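Local coordinates for protein exosome complex component Rrp42 (Methanothermobacter thermautotrophicus, PDB 2WNR) that probably serves as a non-catalytic RNase PH-type subunit of the RNA-degrading archaeal exosome and contributes to structuring the Rrp41 active site, at residues A[93-98]-A[144-149]; A[51-56]-A[154-159]; A[203-208]-A[244-249]. All coordinates share one frame; numbering follows the deposited sequence.

Contact 1: residues A[93-98]-A[144-149]; sequences PTFEPG and IDYDGN
Phe95 turns CG anti to its own carbonyl carbon (chi1 -74°), while Tyr146 turns CG anti to the backbone N (chi1 167°); the two choices bring the rings together although the CA atoms of Phe95 and Tyr146 stay 9.5 Å apart. The meeting point is the far end of the phenylalanine, whose CZ lies 3.7 Å from CD2 of Tyr146 and also approaches CG and CB on the inner half of the tyrosine. The ring planes are inclined by only 20°, yet the centroids of Phe95 and Tyr146 are 5.5 Å apart, so the rings are near parallel but displaced along their planes and overlap little. The tyrosine is tied down at its other end, where OH hydrogen-bonds Glu214, and its backbone pairs with Ala91. An alanine here instead of Phe95 would probably lose the apolar surface offered to CD2 and CB of Tyr146 and open a gap between segments 93-98 and 144-149. The pair thus joins the loop before helix 102-117 to the turn that leaves strand 133-145 in the RNase PH-type domain, a strand that ends in a classic beta bulge, Ile144 and Asp145 opposite Gln59, just before Tyr146.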
loop_
_atom_site.group_PDB
_atom_site.type_symbol
_atom_site.label_atom_id
_atom_site.label_comp_id
_atom_site.label_asym_id
_atom_site.label_seq_id
_atom_site.Cartn_x
_atom_site.Cartn_y
_atom_site.Cartn_z
ATOM N N PRO A 93 10.081 -14.422 -17.545
ATOM C CA PRO A 93 8.695 -14.862 -17.273
ATOM C C PRO A 93 8.429 -15.207 -15.798
ATOM O O PRO A 93 7.280 -15.383 -15.404
ATOM C CB PRO A 93 8.518 -16.107 -18.163
ATOM C CG PRO A 93 9.897 -16.611 -18.423
ATOM C CD PRO A 93 10.830 -15.397 -18.354
ATOM N N THR A 94 9.482 -15.291 -14.993
ATOM C CA THR A 94 9.331 -15.586 -13.576
ATOM C C THR A 94 9.349 -14.303 -12.749
ATOM O O THR A 94 9.277 -14.341 -11.518
ATOM C CB THR A 94 10.436 -16.555 -13.059
ATOM O OG1 THR A 94 11.696 -15.865 -12.963
ATOM C CG2 THR A 94 10.561 -17.766 -13.979
ATOM N N PHE A 95 9.453 -13.167 -13.428
ATOM C CA PHE A 95 9.473 -11.882 -12.747
ATOM C C PHE A 95 8.060 -11.324 -12.645
ATOM O O PHE A 95 7.430 -11.013 -13.660
ATOM C CB PHE A 95 10.417 -10.921 -13.464
ATOM C CG PHE A 95 11.880 -11.221 -13.233
ATOM C CD1 PHE A 95 12.288 -12.425 -12.648
ATOM C CD2 PHE A 95 12.858 -10.300 -13.616
ATOM C CE1 PHE A 95 13.636 -12.695 -12.442
ATOM C CE2 PHE A 95 14.223 -10.565 -13.415
ATOM C CZ PHE A 95 14.611 -11.762 -12.828
ATOM N N GLU A 96 7.557 -11.244 -11.415
ATOM C CA GLU A 96 6.223 -10.739 -11.157
ATOM C C GLU A 96 6.230 -9.215 -11.141
ATOM O O GLU A 96 7.225 -8.598 -10.726
ATOM C CB GLU A 96 5.676 -11.288 -9.829
ATOM C CG GLU A 96 5.477 -12.813 -9.770
ATOM C CD GLU A 96 4.522 -13.343 -10.827
ATOM O OE1 GLU A 96 4.286 -14.575 -10.852
ATOM O OE2 GLU A 96 3.998 -12.542 -11.634
ATOM N N PRO A 97 5.121 -8.594 -11.586
ATOM C CA PRO A 97 5.022 -7.145 -11.478
ATOM C C PRO A 97 4.671 -6.758 -10.044
ATOM O O PRO A 97 4.421 -7.627 -9.216
ATOM C CB PRO A 97 3.869 -6.810 -12.433
ATOM C CG PRO A 97 2.993 -7.988 -12.368
ATOM C CD PRO A 97 3.905 -9.184 -12.178
ATOM N N GLY A 98 4.624 -5.470 -9.760
ATOM C CA GLY A 98 4.344 -5.024 -8.400
ATOM C C GLY A 98 5.627 -4.566 -7.743
ATOM O O GLY A 98 6.689 -4.566 -8.381
ATOM N N ILE A 144 16.507 -5.501 -17.737
ATOM C CA ILE A 144 15.869 -5.521 -19.045
ATOM C C ILE A 144 15.761 -6.942 -19.592
ATOM O O ILE A 144 14.804 -7.277 -20.289
ATOM C CB ILE A 144 16.689 -4.630 -20.024
ATOM C CG1 ILE A 144 16.753 -3.171 -19.525
ATOM C CG2 ILE A 144 16.160 -4.675 -21.422
ATOM C CD1 ILE A 144 15.404 -2.475 -19.313
ATOM N N ASP A 145 16.746 -7.774 -19.265
ATOM C CA ASP A 145 16.862 -9.133 -19.799
ATOM C C ASP A 145 17.632 -9.933 -18.755
ATOM O O ASP A 145 18.657 -9.466 -18.238
ATOM C CB ASP A 145 17.641 -9.105 -21.116
ATOM C CG ASP A 145 17.027 -9.996 -22.220
ATOM O OD1 ASP A 145 16.064 -10.760 -21.979
ATOM O OD2 ASP A 145 17.534 -9.918 -23.360
ATOM N N TYR A 146 17.134 -11.115 -18.412
ATOM C CA TYR A 146 17.802 -11.936 -17.407
ATOM C C TYR A 146 18.189 -13.297 -17.967
ATOM O O TYR A 146 17.323 -14.132 -18.251
ATOM C CB TYR A 146 16.946 -12.072 -16.140
ATOM C CG TYR A 146 17.414 -13.144 -15.170
ATOM C CD1 TYR A 146 18.692 -13.107 -14.607
ATOM C CD2 TYR A 146 16.572 -14.199 -14.817
ATOM C CE1 TYR A 146 19.123 -14.096 -13.722
ATOM C CE2 TYR A 146 16.991 -15.192 -13.932
ATOM C CZ TYR A 146 18.267 -15.135 -13.391
ATOM O OH TYR A 146 18.678 -16.116 -12.512
ATOM N N ASP A 147 19.493 -13.511 -18.127
ATOM C CA ASP A 147 20.005 -14.769 -18.659
ATOM C C ASP A 147 21.139 -15.273 -17.772
ATOM O O ASP A 147 22.057 -15.932 -18.253
ATOM C CB ASP A 147 20.473 -14.590 -20.117
ATOM C CG ASP A 147 20.509 -15.905 -20.905
ATOM O OD1 ASP A 147 19.862 -16.890 -20.483
ATOM O OD2 ASP A 147 21.173 -15.957 -21.974
ATOM N N GLY A 148 21.069 -14.957 -16.480
ATOM C CA GLY A 148 22.075 -15.393 -15.506
ATOM C C GLY A 148 22.914 -14.281 -14.883
ATOM O O GLY A 148 23.401 -13.384 -15.576
ATOM N N ASN A 149 23.089 -14.350 -13.568
ATOM C CA ASN A 149 24.043 -13.496 -12.856
ATOM C C ASN A 149 23.691 -12.010 -12.916
ATOM O O ASN A 149 24.290 -11.227 -13.654
ATOM C CB ASN A 149 25.477 -13.751 -13.345
ATOM C CG ASN A 149 26.529 -13.080 -12.477
ATOM O OD1 ASN A 149 26.226 -12.494 -11.439
ATOM N ND2 ASN A 149 27.783 -13.174 -12.905
#

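Contact 2: residues A[51-56]-A[154-159]; sequences SRVKLG and AVLATV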
loop_
_atom_site.group_PDB
_atom_site.type_symbol
_atom_site.label_atom_id
_atom_site.label_comp_id
_atom_site.label_asym_id
_atom_site.label_seq_id
_atom_site.Cartn_x
_atom_site.Cartn_y
_atom_site.Cartn_z
ATOM N N SER A 51 24.122 4.031 -17.728
ATOM C CA SER A 51 24.900 2.959 -18.356
ATOM C C SER A 51 24.026 1.800 -18.812
ATOM O O SER A 51 22.956 1.576 -18.276
ATOM C CB SER A 51 25.978 2.435 -17.400
ATOM O OG SER A 51 25.415 1.676 -16.338
ATOM N N ARG A 52 24.498 1.073 -19.811
ATOM C CA ARG A 52 23.847 -0.146 -20.273
ATOM C C ARG A 52 24.909 -1.243 -20.300
ATOM O O ARG A 52 25.888 -1.152 -21.052
ATOM C CB ARG A 52 23.220 0.065 -21.659
ATOM C CG ARG A 52 22.506 -1.150 -22.225
ATOM C CD ARG A 52 22.367 -1.073 -23.745
ATOM N NE ARG A 52 20.984 -0.889 -24.190
ATOM C CZ ARG A 52 20.521 0.178 -24.842
ATOM N NH1 ARG A 52 21.326 1.189 -25.147
ATOM N NH2 ARG A 52 19.243 0.230 -25.199
ATOM N N VAL A 53 24.729 -2.259 -19.457
ATOM C CA VAL A 53 25.662 -3.387 -19.407
ATOM C C VAL A 53 25.019 -4.675 -19.919
ATOM O O VAL A 53 23.890 -5.017 -19.559
ATOM C CB VAL A 53 26.248 -3.600 -17.987
ATOM C CG1 VAL A 53 26.982 -4.937 -17.888
ATOM C CG2 VAL A 53 27.191 -2.484 -17.644
ATOM N N LYS A 54 25.747 -5.369 -20.785
ATOM C CA LYS A 54 25.362 -6.693 -21.243
ATOM C C LYS A 54 26.434 -7.684 -20.818
ATOM O O LYS A 54 27.610 -7.530 -21.149
ATOM C CB LYS A 54 25.172 -6.726 -22.758
ATOM C CG LYS A 54 23.881 -6.097 -23.242
ATOM C CD LYS A 54 23.650 -6.356 -24.736
ATOM C CE LYS A 54 23.194 -7.793 -24.977
ATOM N NZ LYS A 54 22.913 -8.085 -26.413
ATOM N N LEU A 55 26.015 -8.689 -20.064
ATOM C CA LEU A 55 26.900 -9.736 -19.598
ATOM C C LEU A 55 26.290 -11.025 -20.139
ATOM O O LEU A 55 25.305 -11.527 -19.615
ATOM C CB LEU A 55 26.990 -9.704 -18.058
ATOM C CG LEU A 55 27.584 -10.868 -17.250
ATOM C CD1 LEU A 55 28.976 -11.259 -17.722
ATOM C CD2 LEU A 55 27.605 -10.536 -15.761
ATOM N N GLY A 56 26.861 -11.537 -21.218
ATOM C CA GLY A 56 26.156 -12.514 -22.030
ATOM C C GLY A 56 24.924 -11.801 -22.541
ATOM O O GLY A 56 25.027 -10.724 -23.132
ATOM N N ALA A 154 24.915 -6.026 -12.404
ATOM C CA ALA A 154 24.356 -4.888 -11.675
ATOM C C ALA A 154 25.444 -3.995 -11.111
ATOM O O ALA A 154 25.426 -2.788 -11.323
ATOM C CB ALA A 154 23.408 -5.351 -10.587
ATOM N N VAL A 155 26.402 -4.591 -10.415
ATOM C CA VAL A 155 27.493 -3.827 -9.809
ATOM C C VAL A 155 28.288 -3.108 -10.900
ATOM O O VAL A 155 28.654 -1.939 -10.762
ATOM C CB VAL A 155 28.421 -4.736 -8.965
ATOM C CG1 VAL A 155 29.700 -4.013 -8.593
ATOM C CG2 VAL A 155 27.691 -5.214 -7.717
ATOM N N LEU A 156 28.525 -3.823 -11.994
ATOM C CA LEU A 156 29.286 -3.298 -13.112
ATOM C C LEU A 156 28.607 -2.068 -13.722
ATOM O O LEU A 156 29.265 -1.066 -13.990
ATOM C CB LEU A 156 29.475 -4.395 -14.159
ATOM C CG LEU A 156 30.448 -4.210 -15.325
ATOM C CD1 LEU A 156 31.724 -3.454 -14.930
ATOM C CD2 LEU A 156 30.792 -5.574 -15.883
ATOM N N ALA A 157 27.291 -2.154 -13.916
ATOM C CA ALA A 157 26.502 -1.076 -14.512
ATOM C C ALA A 157 26.360 0.130 -13.572
ATOM O O ALA A 157 26.415 1.279 -14.021
ATOM C CB ALA A 157 25.132 -1.591 -14.936
ATOM N N THR A 158 26.179 -0.135 -12.279
ATOM C CA THR A 158 26.059 0.915 -11.286
ATOM C C THR A 158 27.368 1.683 -11.186
ATOM O O THR A 158 27.365 2.913 -11.247
ATOM C CB THR A 158 25.692 0.349 -9.921
ATOM O OG1 THR A 158 24.557 -0.515 -10.057
ATOM C CG2 THR A 158 25.349 1.478 -8.946
ATOM N N VAL A 159 28.480 0.953 -11.058
ATOM C CA VAL A 159 29.797 1.573 -11.057
ATOM C C VAL A 159 29.995 2.395 -12.328
ATOM O O VAL A 159 30.406 3.562 -12.257
ATOM C CB VAL A 159 30.943 0.542 -10.842
ATOM C CG1 VAL A 159 32.304 1.158 -11.130
ATOM C CG2 VAL A 159 30.931 0.037 -9.408
#
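Strand 51-55 runs nearly antiparallel to helix 154-159, their N-to-C directions 154° apart and their axes approaching to 7.7 Å, with Val53 opposite Ala157 at a CA-CA distance of 5.5 Å. This is helix-on-sheet packing in the core of the first RNase PH-type domain: helix 150-164, which follows strand 133-145 in the chain, lies against a mixed sheet in which strand 49-55 is flanked by 37-41 and 58-69. Ser51 and Val53, two residues apart on the strand, send their side chains to the helix, whereas Arg52 between them points away. The two methyls of Val53 meet different helix residues. CG2 rests on Ala157, 3.5 Å from CB of that alanine and equally near its CA, while CG1 makes a looser contact with CD2 of Leu156 at 4.4 Å. The small side chain of Ala157 is consistent with the close approach of strand and helix here, and neighbouring Val62 and Ile37 extend the apolar layer over Ala157 and Leu156, respectively. Beside this patch the contact turns polar. With OG placed between its backbone N and carbonyl carbon (chi1 72°), Ser51 donates to the helix carbonyl of Ala157, OG to O 2.6 Å, from a position tilted 31° out of the carbonyl plane. The buried hydroxyl thereby finds an acceptor on the helix itself, and the bond links the strand directly to helix backbone. One turn back, the carbonyl of Ala154 takes two bonds: it accepts the helical bond from Thr158 N and, from above its plane, a second one from Thr158 OG1, which lies 2.7 Å from Ala154 O.

Contact 3: residues A[203-208]-A[244-249]; sequences NEIVLD and RDDVLK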
loop_
_atom_site.group_PDB
_atom_site.type_symbol
_atom_site.label_atom_id
_atom_site.label_comp_id
_atom_site.label_asym_id
_atom_site.label_seq_id
_atom_site.Cartn_x
_atom_site.Cartn_y
_atom_site.Cartn_z
ATOM N N ASN A 203 31.068 -30.567 -7.511
ATOM C CA ASN A 203 32.143 -30.284 -6.552
ATOM C C ASN A 203 32.930 -29.023 -6.909
ATOM O O ASN A 203 34.014 -28.785 -6.378
ATOM C CB ASN A 203 33.106 -31.473 -6.473
ATOM C CG ASN A 203 32.410 -32.776 -6.125
ATOM O OD1 ASN A 203 32.738 -33.817 -6.679
ATOM N ND2 ASN A 203 31.455 -32.728 -5.198
ATOM N N GLU A 204 32.391 -28.221 -7.820
ATOM C CA GLU A 204 33.145 -27.115 -8.390
ATOM C C GLU A 204 32.457 -25.791 -8.135
ATOM O O GLU A 204 31.229 -25.731 -8.050
ATOM C CB GLU A 204 33.322 -27.309 -9.906
ATOM C CG GLU A 204 33.980 -28.628 -10.331
ATOM C CD GLU A 204 35.426 -28.753 -9.882
ATOM O OE1 GLU A 204 36.068 -27.710 -9.613
ATOM O OE2 GLU A 204 35.921 -29.904 -9.800
ATOM N N ILE A 205 33.242 -24.730 -8.012
ATOM C CA ILE A 205 32.670 -23.391 -8.112
ATOM C C ILE A 205 32.933 -22.818 -9.506
ATOM O O ILE A 205 34.055 -22.890 -10.023
ATOM C CB ILE A 205 33.127 -22.428 -6.988
ATOM C CG1 ILE A 205 34.645 -22.433 -6.828
ATOM C CG2 ILE A 205 32.432 -22.785 -5.662
ATOM C CD1 ILE A 205 35.193 -21.163 -6.222
ATOM N N VAL A 206 31.884 -22.288 -10.128
ATOM C CA VAL A 206 32.034 -21.715 -11.456
ATOM C C VAL A 206 31.723 -20.240 -11.431
ATOM O O VAL A 206 30.758 -19.820 -10.797
ATOM C CB VAL A 206 31.231 -22.436 -12.607
ATOM C CG1 VAL A 206 31.134 -23.937 -12.439
ATOM C CG2 VAL A 206 29.928 -21.758 -12.957
ATOM N N LEU A 207 32.549 -19.463 -12.124
ATOM C CA LEU A 207 32.413 -18.013 -12.130
ATOM C C LEU A 207 31.409 -17.577 -13.187
ATOM O O LEU A 207 31.425 -18.088 -14.304
ATOM C CB LEU A 207 33.778 -17.348 -12.363
ATOM C CG LEU A 207 33.895 -15.841 -12.615
ATOM C CD1 LEU A 207 33.503 -15.030 -11.385
ATOM C CD2 LEU A 207 35.321 -15.507 -13.039
ATOM N N ASP A 208 30.538 -16.641 -12.807
ATOM C CA ASP A 208 29.578 -16.003 -13.708
ATOM C C ASP A 208 28.633 -17.035 -14.342
ATOM O O ASP A 208 28.825 -17.451 -15.494
ATOM C CB ASP A 208 30.326 -15.155 -14.745
ATOM C CG ASP A 208 29.416 -14.559 -15.783
ATOM O OD1 ASP A 208 28.326 -14.097 -15.410
ATOM O OD2 ASP A 208 29.789 -14.555 -16.977
ATOM N N ARG A 244 34.134 -24.476 3.596
ATOM C CA ARG A 244 35.197 -23.506 3.834
ATOM C C ARG A 244 36.093 -23.328 2.592
ATOM O O ARG A 244 36.421 -22.203 2.219
ATOM C CB ARG A 244 36.030 -23.925 5.051
ATOM C CG ARG A 244 37.014 -22.870 5.524
ATOM C CD ARG A 244 37.810 -23.359 6.720
ATOM N NE ARG A 244 38.860 -22.415 7.088
ATOM C CZ ARG A 244 40.078 -22.386 6.549
ATOM N NH1 ARG A 244 40.422 -23.250 5.599
ATOM N NH2 ARG A 244 40.953 -21.482 6.954
ATOM N N ASP A 245 36.471 -24.437 1.953
ATOM C CA ASP A 245 37.346 -24.389 0.782
ATOM C C ASP A 245 36.683 -23.648 -0.363
ATOM O O ASP A 245 37.333 -22.849 -1.036
ATOM C CB ASP A 245 37.779 -25.792 0.333
ATOM C CG ASP A 245 38.796 -26.430 1.276
ATOM O OD1 ASP A 245 39.227 -25.779 2.266
ATOM O OD2 ASP A 245 39.168 -27.600 1.022
ATOM N N ASP A 246 35.391 -23.908 -0.573
ATOM C CA ASP A 246 34.612 -23.229 -1.611
ATOM C C ASP A 246 34.662 -21.719 -1.434
ATOM O O ASP A 246 34.874 -20.989 -2.394
ATOM C CB ASP A 246 33.157 -23.693 -1.605
ATOM C CG ASP A 246 32.993 -25.132 -2.041
ATOM O OD1 ASP A 246 33.902 -25.689 -2.684
ATOM O OD2 ASP A 246 31.938 -25.718 -1.736
ATOM N N VAL A 247 34.488 -21.259 -0.200
ATOM C CA VAL A 247 34.455 -19.836 0.079
ATOM C C VAL A 247 35.809 -19.191 -0.165
ATOM O O VAL A 247 35.899 -18.175 -0.865
ATOM C CB VAL A 247 33.977 -19.570 1.499
ATOM C CG1 VAL A 247 34.180 -18.102 1.884
ATOM C CG2 VAL A 247 32.510 -19.972 1.625
ATOM N N LEU A 248 36.857 -19.796 0.390
ATOM C CA LEU A 248 38.210 -19.258 0.273
ATOM C C LEU A 248 38.740 -19.317 -1.158
ATOM O O LEU A 248 39.504 -18.441 -1.579
ATOM C CB LEU A 248 39.158 -19.971 1.234
ATOM C CG LEU A 248 38.869 -19.813 2.733
ATOM C CD1 LEU A 248 39.935 -20.551 3.519
ATOM C CD2 LEU A 248 38.803 -18.348 3.182
ATOM N N LYS A 249 38.332 -20.349 -1.894
ATOM C CA LYS A 249 38.676 -20.478 -3.307
ATOM C C LYS A 249 38.032 -19.343 -4.102
ATOM O O LYS A 249 38.691 -18.696 -4.913
ATOM C CB LYS A 249 38.249 -21.849 -3.847
ATOM C CG LYS A 249 38.678 -22.129 -5.282
ATOM C CD LYS A 249 38.592 -23.613 -5.627
ATOM C CE LYS A 249 38.884 -23.839 -7.115
ATOM N NZ LYS A 249 39.162 -25.269 -7.432
#
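An apolar contact bordered by charged groups seats the first turns of helix 244-268 against strand 204-207, an outermost strand of the four-stranded antiparallel sheet in the second RNase PH-type domain. Ile205 carries it from the strand side. Its CG1 branch occupies the position between the backbone N and carbonyl carbon (chi1 50°) and, reaching on from there, places CD1 against the aliphatic stem of Lys249, 3.7 Å from that residue's CG, and beside its CB. The same methyl lies 3.8 Å from the backbone O of Asp246, while the CG2 branch is 4.2 Å from CB of Asp246. Ile205 is therefore spread along one turn of the helix, between residues three apart. It belongs to the alpha/beta packing of this domain, in which the long C-terminal helix lies on the sheet; Phe198 of the adjoining strand and Ala250 of the helix also touch the isoleucine. The lysine chain is extended beyond CG and carries its ammonium group past Ile205 toward Glu204, yet NZ of Lys249 remains 4.5 Å from OE1 of Glu204, too far for a salt bridge. Glu204 has a closer partner, its OE2 forming a salt bridge with Lys23, and OD2 of Asp246 pairs in the same way with Lys200, a residue of the neighbouring strand 193-201.

Contacts 1 and 2 belong to the same domain and reach the same mixed sheet: strand 133-145 leads directly into helix 150-164, and along the chain contact 1 is nested within the loop that contact 2 closes. Their centres are about 15 Å apart, and they touch where Asn149 ND2 packs on Leu55 CD2 at 3.9 Å. Contact 3 lies in the second domain, its centre about 26 Å from that of contact 1 and 23 Å from that of contact 2. Asp208, at the end of segment 203-208, connects it to the other two contacts: its OD1 lies 2.7 Å from Asn149 ND2, a probable hydrogen bond, and forms a salt bridge with Arg35, while its OD2 packs 3.5 Å from Leu55 CD1.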